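ARO (armadillo repeats only protein) (Plasmodium falciparum Santa Lucia, PDB 5EWP) probably serves as an armadillo-repeat binding scaffold in the translocation and attachment of rhoptries to the apical pole of the parasite. Local coordinates at residues Asp15-Phe19 with Glu30-Leu34; Ala67-Ser71 with Val108-Leu113. One frame throughout, in Å; residues are numbered along the deposited sequence.

Contact 1: Asp15-Phe19 with Glu30-Leu34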
# COMPACT_ATOMS: atom_id res chain seq x y z
N ASP A 15 24.42 -9.55 -13.09
CA ASP A 15 23.36 -8.86 -12.34
C ASP A 15 23.82 -8.48 -10.94
O ASP A 15 23.44 -7.42 -10.41
CB ASP A 15 22.09 -9.73 -12.27
CG ASP A 15 21.37 -9.81 -13.59
OD1 ASP A 15 21.84 -9.16 -14.55
OD2 ASP A 15 20.33 -10.49 -13.67
N ILE A 16 24.65 -9.33 -10.34
CA ILE A 16 25.20 -9.01 -9.03
C ILE A 16 26.17 -7.84 -9.13
O ILE A 16 26.16 -6.95 -8.28
CB ILE A 16 25.91 -10.23 -8.40
CG1 ILE A 16 24.87 -11.29 -8.02
CG2 ILE A 16 26.74 -9.82 -7.18
CD1 ILE A 16 25.46 -12.55 -7.41
N LEU A 17 26.98 -7.81 -10.18
CA LEU A 17 27.88 -6.69 -10.36
C LEU A 17 27.11 -5.40 -10.64
O LEU A 17 27.46 -4.35 -10.10
CB LEU A 17 28.86 -6.98 -11.49
CG LEU A 17 29.79 -8.12 -11.11
CD1 LEU A 17 30.77 -8.35 -12.20
CD2 LEU A 17 30.51 -7.79 -9.82
N ARG A 18 26.08 -5.50 -11.47
CA ARG A 18 25.22 -4.35 -11.78
C ARG A 18 24.56 -3.84 -10.52
O ARG A 18 24.51 -2.63 -10.30
CB ARG A 18 24.17 -4.73 -12.83
CG ARG A 18 24.74 -4.82 -14.24
CD ARG A 18 23.71 -5.34 -15.24
NE ARG A 18 22.52 -4.50 -15.34
CZ ARG A 18 21.34 -4.91 -15.80
NH1 ARG A 18 21.19 -6.16 -16.20
NH2 ARG A 18 20.32 -4.07 -15.85
N PHE A 19 24.09 -4.75 -9.68
CA PHE A 19 23.49 -4.35 -8.41
C PHE A 19 24.47 -3.61 -7.52
O PHE A 19 24.15 -2.56 -6.96
CB PHE A 19 22.92 -5.56 -7.64
CG PHE A 19 22.29 -5.17 -6.34
CD1 PHE A 19 20.94 -4.81 -6.30
CD2 PHE A 19 23.04 -5.09 -5.17
CE1 PHE A 19 20.35 -4.41 -5.10
CE2 PHE A 19 22.47 -4.69 -3.98
CZ PHE A 19 21.11 -4.33 -3.95
N GLU A 30 19.07 1.98 -13.03
CA GLU A 30 19.64 0.63 -13.07
C GLU A 30 18.90 -0.31 -12.11
O GLU A 30 18.61 -1.46 -12.44
CB GLU A 30 21.13 0.66 -12.75
CG GLU A 30 21.86 -0.64 -12.95
CD GLU A 30 21.89 -1.12 -14.39
OE1 GLU A 30 21.58 -0.34 -15.31
OE2 GLU A 30 22.25 -2.30 -14.59
N PHE A 31 18.57 0.19 -10.92
CA PHE A 31 17.74 -0.58 -9.99
C PHE A 31 16.40 -0.96 -10.63
O PHE A 31 15.96 -2.09 -10.51
CB PHE A 31 17.49 0.20 -8.69
CG PHE A 31 18.62 0.11 -7.68
CD1 PHE A 31 19.24 -1.10 -7.41
CD2 PHE A 31 19.05 1.25 -7.00
CE1 PHE A 31 20.27 -1.17 -6.48
CE2 PHE A 31 20.08 1.18 -6.08
CZ PHE A 31 20.69 -0.03 -5.81
N VAL A 32 15.74 -0.02 -11.31
CA VAL A 32 14.50 -0.37 -11.98
C VAL A 32 14.70 -1.47 -13.04
O VAL A 32 13.93 -2.43 -13.11
CB VAL A 32 13.85 0.88 -12.61
CG1 VAL A 32 12.63 0.51 -13.45
CG2 VAL A 32 13.43 1.81 -11.50
N ASN A 33 15.76 -1.35 -13.84
CA ASN A 33 16.08 -2.36 -14.85
C ASN A 33 16.38 -3.70 -14.23
O ASN A 33 16.11 -4.75 -14.83
CB ASN A 33 17.28 -1.92 -15.70
CG ASN A 33 17.00 -0.68 -16.51
OD1 ASN A 33 15.85 -0.40 -16.83
ND2 ASN A 33 18.05 0.06 -16.84
N LEU A 34 16.95 -3.66 -13.03
CA LEU A 34 17.35 -4.89 -12.32
C LEU A 34 16.18 -5.59 -11.61
O LEU A 34 16.32 -6.74 -11.19
CB LEU A 34 18.44 -4.55 -11.31
CG LEU A 34 19.85 -4.35 -11.88
CD1 LEU A 34 20.74 -3.87 -10.77
CD2 LEU A 34 20.37 -5.68 -12.46
O HOH W 1 18.28 -6.28 -15.96
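Arg18 reaches from helix 14-25 to Glu30 and Leu34 of helix 28-34. Its CB lies near both Glu30 OE2 and Leu34 CD2. CG and CD continue past the same OE2, and a bend about CG-CD (chi3 60°) turns NE toward it in a salt bridge. The modelled distance from Arg18 NE to Glu30 OE2, 2.3 Å, is doubtfully short. Leu34 CD2 sits over one face of the guanidinium, 3.6 Å from Arg18 CZ. At the tip, Arg18 NH2 adds a weak bond to the same Glu30 OE2 (2.9 Å). Arg18 NH1 turns back to Asp15 OD1 in a long salt bridge (3.5 Å), so Arg18 links the two acids in one network. NH1 also donates to a water that bridges to Asn33 O. The two helices form a near-antiparallel hairpin at the N-terminal end of the armadillo-type solenoid, their local axes 10.5 Å apart and 151° between directions. Deeper in, the edge of the Phe31 ring approaches the face of Phe19 in an offset edge-to-face pair, with planes at 61° and centroids 5.5 Å apart. Leu34 CD1 packs 3.6 Å from the backbone N of Phe19. Asp15 OD2 is hydrogen-bonded to Ser37 OG.

Contact 2: Ala67-Ser71 with Val108-Leu113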
# COMPACT_ATOMS: atom_id res chain seq x y z
N ALA A 67 12.60 1.06 -2.78
CA ALA A 67 11.69 1.41 -1.69
C ALA A 67 12.40 2.24 -0.62
O ALA A 67 11.83 3.18 -0.06
CB ALA A 67 11.10 0.15 -1.08
N ILE A 68 13.64 1.89 -0.34
CA ILE A 68 14.44 2.64 0.63
C ILE A 68 14.65 4.06 0.16
O ILE A 68 14.46 5.01 0.93
CB ILE A 68 15.79 1.92 0.89
CG1 ILE A 68 15.52 0.63 1.66
CG2 ILE A 68 16.73 2.82 1.67
CD1 ILE A 68 16.73 -0.32 1.75
N LEU A 69 14.98 4.23 -1.12
CA LEU A 69 15.16 5.57 -1.66
C LEU A 69 13.85 6.34 -1.60
O LEU A 69 13.84 7.54 -1.26
CB LEU A 69 15.68 5.50 -3.09
CG LEU A 69 17.08 4.90 -3.26
CD1 LEU A 69 17.48 4.86 -4.73
CD2 LEU A 69 18.10 5.67 -2.43
N ALA A 70 12.74 5.68 -1.92
CA ALA A 70 11.42 6.33 -1.87
C ALA A 70 11.02 6.73 -0.44
O ALA A 70 10.18 7.60 -0.25
CB ALA A 70 10.35 5.42 -2.48
N SER A 71 11.62 6.09 0.55
CA SER A 71 11.22 6.34 1.93
C SER A 71 12.04 7.46 2.57
O SER A 71 11.78 7.86 3.70
CB SER A 71 11.36 5.06 2.76
OG SER A 71 12.72 4.78 3.01
N VAL A 108 5.63 -2.31 -0.65
CA VAL A 108 6.35 -1.32 0.14
C VAL A 108 6.79 -0.12 -0.72
O VAL A 108 6.55 1.04 -0.34
CB VAL A 108 7.58 -1.94 0.83
CG1 VAL A 108 8.42 -0.84 1.51
CG2 VAL A 108 7.12 -3.00 1.84
N ALA A 109 7.38 -0.39 -1.88
CA ALA A 109 7.83 0.70 -2.78
C ALA A 109 6.66 1.60 -3.18
O ALA A 109 6.75 2.82 -3.08
CB ALA A 109 8.50 0.16 -4.04
N LEU A 110 5.59 0.98 -3.64
CA LEU A 110 4.43 1.75 -4.12
C LEU A 110 3.79 2.54 -2.99
O LEU A 110 3.32 3.66 -3.20
CB LEU A 110 3.40 0.83 -4.78
CG LEU A 110 3.85 0.25 -6.13
CD1 LEU A 110 2.93 -0.88 -6.54
CD2 LEU A 110 3.86 1.33 -7.23
N SER A 111 3.78 1.99 -1.78
CA SER A 111 3.15 2.72 -0.68
C SER A 111 3.94 3.99 -0.37
O SER A 111 3.34 5.04 -0.18
CB SER A 111 3.02 1.84 0.57
OG SER A 111 4.28 1.49 1.10
N PHE A 112 5.27 3.92 -0.36
CA PHE A 112 6.06 5.14 -0.18
C PHE A 112 5.96 6.10 -1.36
O PHE A 112 5.95 7.32 -1.18
CB PHE A 112 7.53 4.81 0.06
CG PHE A 112 7.81 4.34 1.46
CD1 PHE A 112 7.58 5.17 2.54
CD2 PHE A 112 8.29 3.06 1.68
CE1 PHE A 112 7.82 4.74 3.84
CE2 PHE A 112 8.55 2.62 2.98
CZ PHE A 112 8.30 3.46 4.05
N LEU A 113 5.91 5.56 -2.57
CA LEU A 113 5.84 6.40 -3.76
C LEU A 113 4.53 7.16 -3.82
O LEU A 113 4.43 8.20 -4.50
CB LEU A 113 6.02 5.57 -5.03
CG LEU A 113 7.43 5.02 -5.26
CD1 LEU A 113 7.36 4.02 -6.37
CD2 LEU A 113 8.36 6.17 -5.61
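Ala67 CB lies 3.7 Å from Ala109 CA, and the CA atoms of the two residues are 4.1 Å apart. The Ala67 methyl points at the backbone of Ala109, whose own methyl lies alongside at 3.9 Å (CB to CB). With such small side chains the backbones can come this close. Val108 CG1 covers the Ala67 methyl, 3.9 Å from Ala67 CB. One turn on, Ala70 CB touches both Phe112 CB and Leu113 CD2, each at 3.8 Å. Ser71 closes this end with a CH-pi contact. Its CB stands 3.5 Å from the centroid of the Phe112 ring, only 4° off the ring normal.

Phe112 CG is trans to its own carbonyl carbon (chi1 -77°), which carries the ring toward helix 58-70. The turn about CB-CG sets its face against Ser71 CB. Ser71 OG takes the position between its backbone N and carbonyl carbon (chi1 73°) and donates to Ile68 O at 2.7 Å. Ser71 N donates to the same oxygen. The two bonds hold the C-terminal end of helix 58-70. The hydroxyl turns to that carbonyl, while CB, placed by the backbone, rests over the ring.

The arrangement is close helix-to-helix packing inside an armadillo-type solenoid. Helix 77-84 adds Ile82 against Ala70 and Leu113. Helix 87-95 brings Phe91 against Ala109 and Leu113. Met124 of helix 118-126 reaches Leu113, while His49 and Trp51 of a loop cover Val108.

In the fold
Following the chain from the N terminus, contact 1 comes first. It joins helices 14-25 and 28-34 and closes a short hairpin, with ten residues between its segments. Contact 2 opens only after this. It joins the C-terminal end of helix 58-70 to helix 100-113 and closes a longer, mostly helical loop that includes helices 77-84 and 87-95. The two contacts therefore stand in series and neither nest nor cross. Contact 1 and contact 2 are about 18 Å apart, centre to centre, and do not touch. Helix 58-70 links them, because Phe19 and Leu34 of contact 1 also pack on its earlier part. Contact 1 lies near one end of the solenoid, contact 2 nearer its middle.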